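Local coordinates for mannosylglycerate hydrolase MGH1-like glycoside hydrolase domain-containing protein (Thermus thermophilus HB8, PDB 4WVA), which hydrolyses mannosylglycerate, a solute of osmotically stressed thermophiles, to mannose and glycerate, and acts on glucosylglycerate about equally well, at residues Arg198-Lys201 / Glu202-Asp205; Ala320-Ala323 / Glu324-Glu328; Arg348-Gly352 / Pro353-Asn357. All coordinates share one frame; numbering follows the deposited sequence.

Contact 1 (Arg198-Lys201 / Glu202-Asp205); sequences RPRK and EDYD
Asp203 and Arg200 meet at the start of helix 201-216, where the backbone N of Arg200 gives its hydrogen to Asp203 OD2 at 2.8 Å. In Asp203 chi1 of -60° sets CG beside the residue's own backbone N and so brings the carboxylate back to the N-cap residue, whose N-H it takes on the anti lone pair of OD2. Two routine helical bonds follow, from Tyr204 N to Arg200 O (3.1 Å) and from Asp205 N to Lys201 O.

Arg200 occupies the N-cap position of the helix, and Glu202 and Asp203 suit the first turn, where carboxylates would probably be favoured by the helix dipole.

Apolar contact comes from Pro199, a residue whose rigid ring fits the extended backbone leading into the helix. Its CB lies 3.8 Å from Tyr204 CE2, at the edge of the phenol ring, and equally close to Asp203 CB.

The same ring carries its hydroxyl to Arg198, which is assigned to substrate binding in a nearly identical protein. Arg198 NH2 donates to Tyr204 OH at 3.0 Å, nearly in the guanidinium plane but with a bent N-H...O angle of 137°. Bends at chi2 and chi3 fold the arginine chain so that NE reaches Asp189 in a salt bridge while NH1 bonds to Tyr28. Three polar partners therefore fix the rotation of the guanidinium, Tyr204 probably serving as a second-shell support.

The exposed Lys201 reaches forward along the helix to the buried Asp205 in a salt bridge, NZ meeting OD2 on its syn lone pair at 2.8 Å. The lysine chain is extended until chi4, where a turn of -63° brings NZ round to the carboxylate. Asp205 OD1 accepts from water 1 (2.8 Å) and also bonds to Tyr185.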
ATOM      1  N   ARG A 198      37.867  -7.438  11.781  1.00 15.32           N
ATOM      2  CA  ARG A 198      37.012  -8.607  11.985  1.00 15.08           C
ATOM      3  C   ARG A 198      36.236  -8.551  13.306  1.00 15.44           C
ATOM      4  O   ARG A 198      36.550  -7.737  14.184  1.00 15.72           O
ATOM      5  CB  ARG A 198      37.889  -9.862  11.986  1.00 15.17           C
ATOM      6  CG  ARG A 198      38.564 -10.147  10.651  1.00 15.08           C
ATOM      7  CD  ARG A 198      37.568 -10.569   9.564  1.00 15.23           C
ATOM      8  NE  ARG A 198      36.848 -11.798   9.918  1.00 15.07           N
ATOM      9  CZ  ARG A 198      35.871 -12.339   9.186  1.00 15.76           C
ATOM     10  NH1 ARG A 198      35.507 -11.755   8.050  1.00 16.00           N
ATOM     11  NH2 ARG A 198      35.265 -13.458   9.589  1.00 16.30           N
ATOM     12  N   PRO A 199      35.222  -9.432  13.458  1.00 15.28           N
ATOM     13  CA  PRO A 199      34.569  -9.521  14.766  1.00 15.78           C
ATOM     14  C   PRO A 199      35.587  -9.857  15.846  1.00 17.13           C
ATOM     15  O   PRO A 199      36.581 -10.526  15.566  1.00 17.58           O
ATOM     16  CB  PRO A 199      33.585 -10.685  14.602  1.00 15.55           C
ATOM     17  CG  PRO A 199      33.341 -10.778  13.133  1.00 15.05           C
ATOM     18  CD  PRO A 199      34.663 -10.415  12.508  1.00 14.99           C
ATOM     19  N   ARG A 200      35.327  -9.369  17.050  1.00 18.14           N
ATOM     20  CA  ARG A 200      36.218  -9.612  18.188  1.00 18.97           C
ATOM     21  C   ARG A 200      36.050 -10.996  18.784  1.00 18.34           C
ATOM     22  O   ARG A 200      35.134 -11.738  18.449  1.00 17.69           O
ATOM     23  CB  ARG A 200      35.960  -8.569  19.254  1.00 19.94           C
ATOM     24  CG  ARG A 200      36.288  -7.170  18.804  1.00 21.28           C
ATOM     25  CD  ARG A 200      36.022  -6.189  19.919  1.00 23.62           C
ATOM     26  NE  ARG A 200      35.980  -4.804  19.448  1.00 24.42           N
ATOM     27  CZ  ARG A 200      36.864  -3.856  19.744  1.00 25.02           C
ATOM     28  NH1 ARG A 200      37.901  -4.108  20.537  1.00 28.13           N
ATOM     29  NH2 ARG A 200      36.699  -2.628  19.261  1.00 25.10           N
ATOM     30  N   LYS A 201      36.948 -11.349  19.700  1.00 18.90           N
ATOM     31  CA  LYS A 201      36.830 -12.616  20.400  1.00 19.73           C
ATOM     32  C   LYS A 201      35.457 -12.812  21.060  1.00 19.18           C
ATOM     33  O   LYS A 201      34.891 -13.903  21.027  1.00 18.73           O
ATOM     34  CB  LYS A 201      37.922 -12.720  21.475  1.00 22.14           C
ATOM     35  CG  LYS A 201      37.766 -13.947  22.356  1.00 24.18           C
ATOM     36  CD  LYS A 201      38.917 -14.067  23.345  1.00 26.84           C
ATOM     37  CE  LYS A 201      38.821 -15.354  24.151  1.00 27.77           C
ATOM     38  NZ  LYS A 201      37.592 -15.407  24.989  1.00 28.06           N
ATOM     39  N   GLU A 202      34.951 -11.761  21.685  1.00 18.92           N
ATOM     40  CA  GLU A 202      33.702 -11.834  22.449  1.00 20.22           C
ATOM     41  C   GLU A 202      32.527 -12.110  21.517  1.00 19.00           C
ATOM     42  O   GLU A 202      31.576 -12.798  21.873  1.00 18.35           O
ATOM     43  CB  GLU A 202      33.474 -10.523  23.202  1.00 22.31           C
ATOM     44  CG  GLU A 202      34.450 -10.265  24.353  1.00 24.71           C
ATOM     45  CD  GLU A 202      35.869  -9.925  23.907  1.00 27.13           C
ATOM     46  OE1 GLU A 202      36.066  -9.389  22.788  1.00 26.86           O
ATOM     47  OE2 GLU A 202      36.805 -10.219  24.686  1.00 30.87           O
ATOM     48  N   ASP A 203      32.623 -11.592  20.298  1.00 18.19           N
ATOM     49  CA  ASP A 203      31.639 -11.917  19.252  1.00 17.80           C
ATOM     50  C   ASP A 203      31.703 -13.386  18.860  1.00 17.10           C
ATOM     51  O   ASP A 203      30.703 -14.112  18.932  1.00 16.31           O
ATOM     52  CB  ASP A 203      31.873 -11.068  18.001  1.00 18.42           C
ATOM     53  CG  ASP A 203      31.772  -9.603  18.266  1.00 19.78           C
ATOM     54  OD1 ASP A 203      30.714  -9.149  18.708  1.00 21.91           O
ATOM     55  OD2 ASP A 203      32.756  -8.899  18.037  1.00 21.80           O
ATOM     56  N   TYR A 204      32.884 -13.853  18.454  1.00 16.58           N
ATOM     57  CA  TYR A 204      33.016 -15.251  18.079  1.00 16.96           C
ATOM     58  C   TYR A 204      32.643 -16.227  19.188  1.00 16.45           C
ATOM     59  O   TYR A 204      32.061 -17.261  18.917  1.00 15.65           O
ATOM     60  CB  TYR A 204      34.408 -15.582  17.538  1.00 17.67           C
ATOM     61  CG  TYR A 204      34.473 -15.555  16.027  1.00 16.30           C
ATOM     62  CD1 TYR A 204      34.428 -16.721  15.273  1.00 16.62           C
ATOM     63  CD2 TYR A 204      34.607 -14.354  15.364  1.00 17.20           C
ATOM     64  CE1 TYR A 204      34.496 -16.670  13.882  1.00 16.29           C
ATOM     65  CE2 TYR A 204      34.666 -14.291  13.986  1.00 17.31           C
ATOM     66  CZ  TYR A 204      34.627 -15.438  13.251  1.00 16.90           C
ATOM     67  OH  TYR A 204      34.701 -15.348  11.871  1.00 16.91           O
ATOM     68  N   ASP A 205      32.966 -15.896  20.439  1.00 17.40           N
ATOM     69  CA  ASP A 205      32.583 -16.764  21.551  1.00 17.49           C
ATOM     70  C   ASP A 205      31.080 -17.034  21.538  1.00 17.43           C
ATOM     71  O   ASP A 205      30.628 -18.169  21.694  1.00 17.01           O
ATOM     72  CB  ASP A 205      32.965 -16.121  22.885  1.00 18.26           C
ATOM     73  CG  ASP A 205      34.455 -16.223  23.192  1.00 19.17           C
ATOM     74  OD1 ASP A 205      35.189 -16.950  22.483  1.00 19.05           O
ATOM     75  OD2 ASP A 205      34.891 -15.556  24.156  1.00 20.54           O
TER
HETATM   76  O   HOH W   1      37.211 -18.416  23.719  1.00 39.93           O

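Contact 2 (Ala320-Ala323 / Glu324-Glu328); sequences AQEA and ERWGE
This is an intrahelical contact along the last turns of helix 313-327 in this (alpha/alpha)6-barrel protein, and Glu322 lies at its middle, reaching forward to both Arg325 and Trp326. These i to i+3 and i to i+4 spacings put both partners on the same side of the helix as the glutamate. CG of Glu322 stands anti to the backbone N (chi1 -171°), and a bend at chi2 turns the carboxylate along the helix, one oxygen toward each partner.

OE1 forms a salt bridge with Arg325 NH1 at 3.0 Å. The nitrogen comes to the anti side of OE1, somewhat out of the carboxylate plane, and OE1 in turn is tilted from the guanidinium plane; the bond is bent, N-H...O 134°. OE2 accepts the indole N-H of Trp326, with NE1 at 2.9 Å, again on the anti side. Carboxylate and indole planes stand nearly perpendicular, 83° apart, with the oxygen at the edge of the ring. A glutamate suits this buried place because its two oxygens can serve two donors, and Lys298 adds a salt bridge to OE2 that probably helps to keep the group ionised.

The small Ala320 and Ala323 let the helix lie close to its surroundings, both touching Leu374 of helix 372-389. Trp326 fills more room, meeting Phe303 edge-to-face and packing on Pro339.

Toward solvent the long polar chains are joined through water. Water 2 donates to Glu324 OE1 at 2.7 Å and weakly to the carbonyl O of Ala320. The extended chain of Arg325 runs back along the helix, leaving water 3 in its guanidinium plane, where it accepts from Arg325 NH2 at 2.7 Å and donates to Gln321 OE1 at 2.6 Å.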
ATOM      1  N   ALA A 320      15.978   9.307   2.609  1.00 11.76           N
ATOM      2  CA  ALA A 320      16.873  10.077   1.731  1.00 12.08           C
ATOM      3  C   ALA A 320      17.601  11.163   2.533  1.00 12.87           C
ATOM      4  O   ALA A 320      18.801  11.361   2.375  1.00 13.60           O
ATOM      5  CB  ALA A 320      16.116  10.686   0.575  1.00 12.05           C
ATOM      6  N   GLN A 321      16.869  11.824   3.421  1.00 13.40           N
ATOM      7  CA  GLN A 321      17.455  12.824   4.315  1.00 14.74           C
ATOM      8  C   GLN A 321      18.499  12.208   5.228  1.00 13.85           C
ATOM      9  O   GLN A 321      19.577  12.775   5.430  1.00 14.55           O
ATOM     10  CB  GLN A 321      16.363  13.525   5.130  1.00 16.56           C
ATOM     11  CG  GLN A 321      15.480  14.380   4.257  1.00 19.46           C
ATOM     12  CD  GLN A 321      14.446  15.183   5.025  1.00 23.66           C
ATOM     13  OE1 GLN A 321      13.838  14.701   5.970  1.00 29.01           O
ATOM     14  NE2 GLN A 321      14.241  16.414   4.607  1.00 28.53           N
ATOM     15  N   GLU A 322      18.204  11.024   5.755  1.00 12.67           N
ATOM     16  CA  GLU A 322      19.143  10.358   6.630  1.00 13.42           C
ATOM     17  C   GLU A 322      20.421   9.974   5.879  1.00 13.45           C
ATOM     18  O   GLU A 322      21.510  10.149   6.414  1.00 14.18           O
ATOM     19  CB  GLU A 322      18.519   9.131   7.296  1.00 13.82           C
ATOM     20  CG  GLU A 322      19.383   8.524   8.391  1.00 14.61           C
ATOM     21  CD  GLU A 322      19.510   9.392   9.641  1.00 15.23           C
ATOM     22  OE1 GLU A 322      18.725  10.359   9.820  1.00 16.78           O
ATOM     23  OE2 GLU A 322      20.381   9.073  10.470  1.00 15.78           O
ATOM     24  N   ALA A 323      20.295   9.453   4.655  1.00 13.26           N
ATOM     25  CA  ALA A 323      21.468   9.113   3.864  1.00 13.19           C
ATOM     26  C   ALA A 323      22.315  10.350   3.612  1.00 14.06           C
ATOM     27  O   ALA A 323      23.537  10.305   3.707  1.00 14.42           O
ATOM     28  CB  ALA A 323      21.092   8.480   2.545  1.00 13.42           C
ATOM     29  N   GLU A 324      21.652  11.443   3.288  1.00 14.81           N
ATOM     30  CA  GLU A 324      22.349  12.729   3.127  1.00 16.44           C
ATOM     31  C   GLU A 324      23.081  13.109   4.424  1.00 16.72           C
ATOM     32  O   GLU A 324      24.242  13.519   4.381  1.00 16.99           O
ATOM     33  CB  GLU A 324      21.357  13.812   2.713  1.00 18.93           C
ATOM     34  CG  GLU A 324      21.989  15.192   2.521  1.00 22.15           C
ATOM     35  CD  GLU A 324      21.004  16.251   2.049  1.00 25.83           C
ATOM     36  OE1 GLU A 324      20.070  15.911   1.280  1.00 28.28           O
ATOM     37  OE2 GLU A 324      21.166  17.434   2.454  1.00 27.97           O
ATOM     38  N   ARG A 325      22.433  12.938   5.574  1.00 16.97           N
ATOM     39  CA  ARG A 325      23.095  13.191   6.875  1.00 17.22           C
ATOM     40  C   ARG A 325      24.363  12.373   7.053  1.00 17.09           C
ATOM     41  O   ARG A 325      25.396  12.902   7.457  1.00 16.15           O
ATOM     42  CB  ARG A 325      22.176  12.911   8.064  1.00 19.88           C
ATOM     43  CG  ARG A 325      21.009  13.850   8.179  1.00 22.39           C
ATOM     44  CD  ARG A 325      20.364  13.795   9.553  1.00 24.03           C
ATOM     45  NE  ARG A 325      19.181  14.637   9.534  1.00 26.76           N
ATOM     46  CZ  ARG A 325      17.963  14.235   9.169  1.00 28.14           C
ATOM     47  NH1 ARG A 325      17.722  12.964   8.835  1.00 25.54           N
ATOM     48  NH2 ARG A 325      16.969  15.112   9.168  1.00 29.36           N
ATOM     49  N   TRP A 326      24.303  11.082   6.724  1.00 14.70           N
ATOM     50  CA  TRP A 326      25.483  10.229   6.863  1.00 14.97           C
ATOM     51  C   TRP A 326      26.594  10.736   5.962  1.00 15.98           C
ATOM     52  O   TRP A 326      27.768  10.691   6.338  1.00 16.80           O
ATOM     53  CB  TRP A 326      25.158   8.757   6.584  1.00 14.59           C
ATOM     54  CG  TRP A 326      24.232   8.165   7.575  1.00 13.49           C
ATOM     55  CD1 TRP A 326      23.447   8.836   8.481  1.00 13.72           C
ATOM     56  CD2 TRP A 326      23.936   6.768   7.751  1.00 12.68           C
ATOM     57  NE1 TRP A 326      22.702   7.937   9.214  1.00 13.18           N
ATOM     58  CE2 TRP A 326      22.987   6.667   8.786  1.00 12.77           C
ATOM     59  CE3 TRP A 326      24.405   5.594   7.145  1.00 12.38           C
ATOM     60  CZ2 TRP A 326      22.482   5.428   9.233  1.00 12.73           C
ATOM     61  CZ3 TRP A 326      23.920   4.367   7.606  1.00 12.28           C
ATOM     62  CH2 TRP A 326      22.972   4.298   8.636  1.00 12.31           C
ATOM     63  N   GLY A 327      26.217  11.223   4.783  1.00 16.50           N
ATOM     64  CA  GLY A 327      27.141  11.833   3.838  1.00 17.98           C
ATOM     65  C   GLY A 327      27.758  13.157   4.276  1.00 18.80           C
ATOM     66  O   GLY A 327      28.746  13.586   3.694  1.00 21.20           O
ATOM     67  N   GLU A 328      27.203  13.796   5.297  1.00 20.02           N
ATOM     68  CA  GLU A 328      27.822  14.994   5.895  1.00 21.49           C
ATOM     69  C   GLU A 328      29.065  14.627   6.704  1.00 22.59           C
ATOM     70  O   GLU A 328      29.905  15.487   6.977  1.00 22.96           O
ATOM     71  CB  GLU A 328      26.841  15.722   6.823  1.00 22.12           C
ATOM     72  CG  GLU A 328      25.591  16.285   6.145  1.00 23.14           C
ATOM     73  CD  GLU A 328      24.674  17.013   7.114  1.00 24.99           C
ATOM     74  OE1 GLU A 328      24.862  16.887   8.345  1.00 26.68           O
ATOM     75  OE2 GLU A 328      23.750  17.725   6.668  1.00 25.88           O
TER
HETATM   76  O   HOH W   2      18.683  13.753   0.540  1.00 45.41           O
HETATM   77  O   HOH W   3      14.536  14.338   8.442  1.00 31.89           O

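Contact 3 (Arg348-Gly352 / Pro353-Asn357); sequences RYWRG and PVWIN
In both Trp350 and Trp355 chi1 of -69° sets CG beside the backbone N, and chi2 turns each ring broadside, so that the two indoles lie face to face across the bend of the chain. Together with Tyr349 they form an aromatic cluster just before helix 356-368, in the active-site region of the (alpha/alpha)6-barrel. The stack is close: the six-membered ring of Trp350 lies over the five-membered ring of Trp355, centroids 3.6 Å apart and planes only 10° from parallel. Broad, flat indoles suit a buried wall that must also offer an N-H, and Trp350 NE1 indeed bonds to the bound Tris molecule.

Tyr349 comes obliquely to Trp355, CD1 lying 3.6 Å from Trp355 CZ2. Its hydroxyl bonds to Asp165, the probable proton donor, and to Tris; Tyr349 and Trp350 are both substrate-binding residues in a nearly identical protein.

The backbone makes the bend with a type II' turn from Arg348 to Arg351, closed by Arg351 N donating to Arg348 O at 3.1 Å. Gly352 follows in a backbone shape in which a CB would run into the preceding carbonyl O, hence glycine. Pro353 then fixes the way out of the bend, its CG 3.3 Å from Tyr349 O.

That same carbonyl helps to hold Trp355 against rotation, with Tyr394 also stacked on the indole. Trp355 NE1 donates to Tyr349 O at 2.9 Å; the oxygen lies near the indole plane, whereas NE1 stands above the carbonyl plane, 50° out of it.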
ATOM      1  N   ARG A 348      35.939  -1.840  10.947  1.00 13.62           N
ATOM      2  CA  ARG A 348      35.587  -3.147  11.511  1.00 13.52           C
ATOM      3  C   ARG A 348      34.286  -3.733  10.962  1.00 13.05           C
ATOM      4  O   ARG A 348      33.247  -3.693  11.632  1.00 13.55           O
ATOM      5  CB  ARG A 348      35.561  -3.143  13.048  1.00 14.29           C
ATOM      6  CG  ARG A 348      35.655  -4.552  13.611  1.00 15.00           C
ATOM      7  CD  ARG A 348      35.503  -4.625  15.111  1.00 16.01           C
ATOM      8  NE  ARG A 348      36.623  -3.998  15.808  1.00 16.32           N
ATOM      9  CZ  ARG A 348      37.775  -4.603  16.103  1.00 17.63           C
ATOM     10  NH1 ARG A 348      38.023  -5.866  15.764  1.00 17.80           N
ATOM     11  NH2 ARG A 348      38.706  -3.919  16.751  1.00 18.95           N
ATOM     12  N   TYR A 349      34.370  -4.250   9.736  1.00 12.54           N
ATOM     13  CA  TYR A 349      33.408  -5.209   9.196  1.00 11.92           C
ATOM     14  C   TYR A 349      32.043  -4.534   9.001  1.00 12.17           C
ATOM     15  O   TYR A 349      31.922  -3.692   8.118  1.00 11.90           O
ATOM     16  CB  TYR A 349      33.374  -6.466  10.092  1.00 12.07           C
ATOM     17  CG  TYR A 349      32.961  -7.781   9.462  1.00 11.61           C
ATOM     18  CD1 TYR A 349      33.220  -8.080   8.128  1.00 11.50           C
ATOM     19  CD2 TYR A 349      32.393  -8.780  10.235  1.00 11.37           C
ATOM     20  CE1 TYR A 349      32.879  -9.312   7.582  1.00 11.58           C
ATOM     21  CE2 TYR A 349      32.054 -10.000   9.700  1.00 11.63           C
ATOM     22  CZ  TYR A 349      32.283 -10.267   8.369  1.00 11.43           C
ATOM     23  OH  TYR A 349      31.942 -11.504   7.837  1.00 11.69           O
ATOM     24  N   TRP A 350      31.035  -4.896   9.800  1.00 11.72           N
ATOM     25  CA  TRP A 350      29.693  -4.284   9.678  1.00 11.75           C
ATOM     26  C   TRP A 350      29.392  -3.152  10.655  1.00 12.27           C
ATOM     27  O   TRP A 350      28.239  -2.777  10.836  1.00 11.72           O
ATOM     28  CB  TRP A 350      28.636  -5.398   9.767  1.00 11.58           C
ATOM     29  CG  TRP A 350      28.641  -6.299   8.590  1.00 11.34           C
ATOM     30  CD1 TRP A 350      29.262  -7.484   8.478  1.00 11.45           C
ATOM     31  CD2 TRP A 350      27.981  -6.070   7.342  1.00 11.34           C
ATOM     32  NE1 TRP A 350      29.044  -8.033   7.242  1.00 11.79           N
ATOM     33  CE2 TRP A 350      28.252  -7.180   6.521  1.00 11.19           C
ATOM     34  CE3 TRP A 350      27.176  -5.042   6.848  1.00 11.17           C
ATOM     35  CZ2 TRP A 350      27.758  -7.290   5.228  1.00 11.50           C
ATOM     36  CZ3 TRP A 350      26.703  -5.141   5.548  1.00 11.09           C
ATOM     37  CH2 TRP A 350      26.980  -6.258   4.762  1.00 11.06           C
ATOM     38  N   ARG A 351      30.428  -2.560  11.252  1.00 12.44           N
ATOM     39  CA  ARG A 351      30.253  -1.513  12.232  1.00 12.54           C
ATOM     40  C   ARG A 351      30.640  -0.130  11.698  1.00 12.37           C
ATOM     41  O   ARG A 351      30.946   0.768  12.470  1.00 12.75           O
ATOM     42  CB  ARG A 351      31.063  -1.873  13.493  1.00 13.18           C
ATOM     43  CG  ARG A 351      30.708  -3.257  14.009  1.00 13.36           C
ATOM     44  CD  ARG A 351      31.444  -3.607  15.283  1.00 14.18           C
ATOM     45  NE  ARG A 351      30.988  -2.865  16.449  1.00 14.91           N
ATOM     46  CZ  ARG A 351      30.000  -3.233  17.266  1.00 15.12           C
ATOM     47  NH1 ARG A 351      29.273  -4.327  17.039  1.00 14.84           N
ATOM     48  NH2 ARG A 351      29.738  -2.481  18.340  1.00 16.46           N
ATOM     49  N   GLY A 352      30.598   0.056  10.377  1.00 11.60           N
ATOM     50  CA  GLY A 352      30.983   1.344   9.781  1.00 11.79           C
ATOM     51  C   GLY A 352      31.407   1.296   8.318  1.00 11.87           C
ATOM     52  O   GLY A 352      31.038   2.180   7.534  1.00 12.09           O
ATOM     53  N   PRO A 353      32.208   0.290   7.936  1.00 11.61           N
ATOM     54  CA  PRO A 353      32.640   0.210   6.541  1.00 11.46           C
ATOM     55  C   PRO A 353      31.512   0.175   5.488  1.00 11.42           C
ATOM     56  O   PRO A 353      30.387  -0.228   5.781  1.00 10.73           O
ATOM     57  CB  PRO A 353      33.429  -1.090   6.505  1.00 11.78           C
ATOM     58  CG  PRO A 353      34.020  -1.172   7.861  1.00 11.82           C
ATOM     59  CD  PRO A 353      32.901  -0.722   8.766  1.00 11.83           C
ATOM     60  N   VAL A 354      31.865   0.627   4.285  1.00 11.12           N
ATOM     61  CA  VAL A 354      31.011   0.625   3.098  1.00 10.78           C
ATOM     62  C   VAL A 354      31.080  -0.737   2.429  1.00 10.67           C
ATOM     63  O   VAL A 354      32.160  -1.323   2.236  1.00 10.54           O
ATOM     64  CB  VAL A 354      31.456   1.710   2.080  1.00 11.00           C
ATOM     65  CG1 VAL A 354      30.667   1.622   0.773  1.00 11.37           C
ATOM     66  CG2 VAL A 354      31.302   3.120   2.657  1.00 11.13           C
ATOM     67  N   TRP A 355      29.918  -1.248   2.054  1.00 10.25           N
ATOM     68  CA  TRP A 355      29.788  -2.537   1.392  1.00 10.03           C
ATOM     69  C   TRP A 355      29.115  -2.363   0.047  1.00  9.75           C
ATOM     70  O   TRP A 355      28.091  -1.697  -0.087  1.00  9.84           O
ATOM     71  CB  TRP A 355      28.955  -3.497   2.232  1.00  9.95           C
ATOM     72  CG  TRP A 355      29.622  -3.952   3.505  1.00 10.14           C
ATOM     73  CD1 TRP A 355      29.817  -3.232   4.645  1.00 10.28           C
ATOM     74  CD2 TRP A 355      30.156  -5.246   3.749  1.00 10.28           C
ATOM     75  NE1 TRP A 355      30.458  -4.006   5.593  1.00 10.55           N
ATOM     76  CE2 TRP A 355      30.669  -5.250   5.069  1.00 10.79           C
ATOM     77  CE3 TRP A 355      30.251  -6.409   2.982  1.00 10.61           C
ATOM     78  CZ2 TRP A 355      31.247  -6.378   5.635  1.00 11.25           C
ATOM     79  CZ3 TRP A 355      30.837  -7.521   3.533  1.00 11.26           C
ATOM     80  CH2 TRP A 355      31.324  -7.504   4.855  1.00 11.18           C
ATOM     81  N   ILE A 356      29.657  -3.022  -0.958  1.00  9.48           N
ATOM     82  CA  ILE A 356      29.171  -2.808  -2.309  1.00  9.15           C
ATOM     83  C   ILE A 356      27.771  -3.382  -2.526  1.00  8.65           C
ATOM     84  O   ILE A 356      26.954  -2.777  -3.243  1.00  8.44           O
ATOM     85  CB  ILE A 356      30.161  -3.384  -3.347  1.00  9.19           C
ATOM     86  CG1 ILE A 356      31.560  -2.783  -3.166  1.00  9.59           C
ATOM     87  CG2 ILE A 356      29.690  -3.138  -4.766  1.00  9.08           C
ATOM     88  CD1 ILE A 356      31.678  -1.284  -3.273  1.00 10.10           C
ATOM     89  N   ASN A 357      27.493  -4.562  -1.976  1.00  8.62           N
ATOM     90  CA  ASN A 357      26.170  -5.152  -2.151  1.00  8.57           C
ATOM     91  C   ASN A 357      25.033  -4.294  -1.552  1.00  8.59           C
ATOM     92  O   ASN A 357      23.941  -4.180  -2.136  1.00  8.33           O
ATOM     93  CB  ASN A 357      26.118  -6.585  -1.609  1.00  8.67           C
ATOM     94  CG  ASN A 357      26.208  -6.651  -0.097  1.00  8.68           C
ATOM     95  OD1 ASN A 357      26.983  -5.930   0.528  1.00  9.18           O
ATOM     96  ND2 ASN A 357      25.419  -7.535   0.502  1.00  9.28           N
TER

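The three contacts follow one another along the chain without nesting or crossing, and each closes only a short local bend or helical turn. Contact 1 leads a loop into helix 201-216; contact 2 lies in the last turns of helix 313-327; contact 3 comes next, where the loop after that helix turns into helix 356-368. Contacts 1 and 3 meet in space: Arg348 NH1 bonds to Arg198 O at 2.9 Å, and Pro199 and the Arg198 guanidinium pack on Tyr349, bringing two loops together beside the active site. Contact 2 stays apart, its nearest atoms about 7 Å from contact 3 and about 18 Å from contact 1.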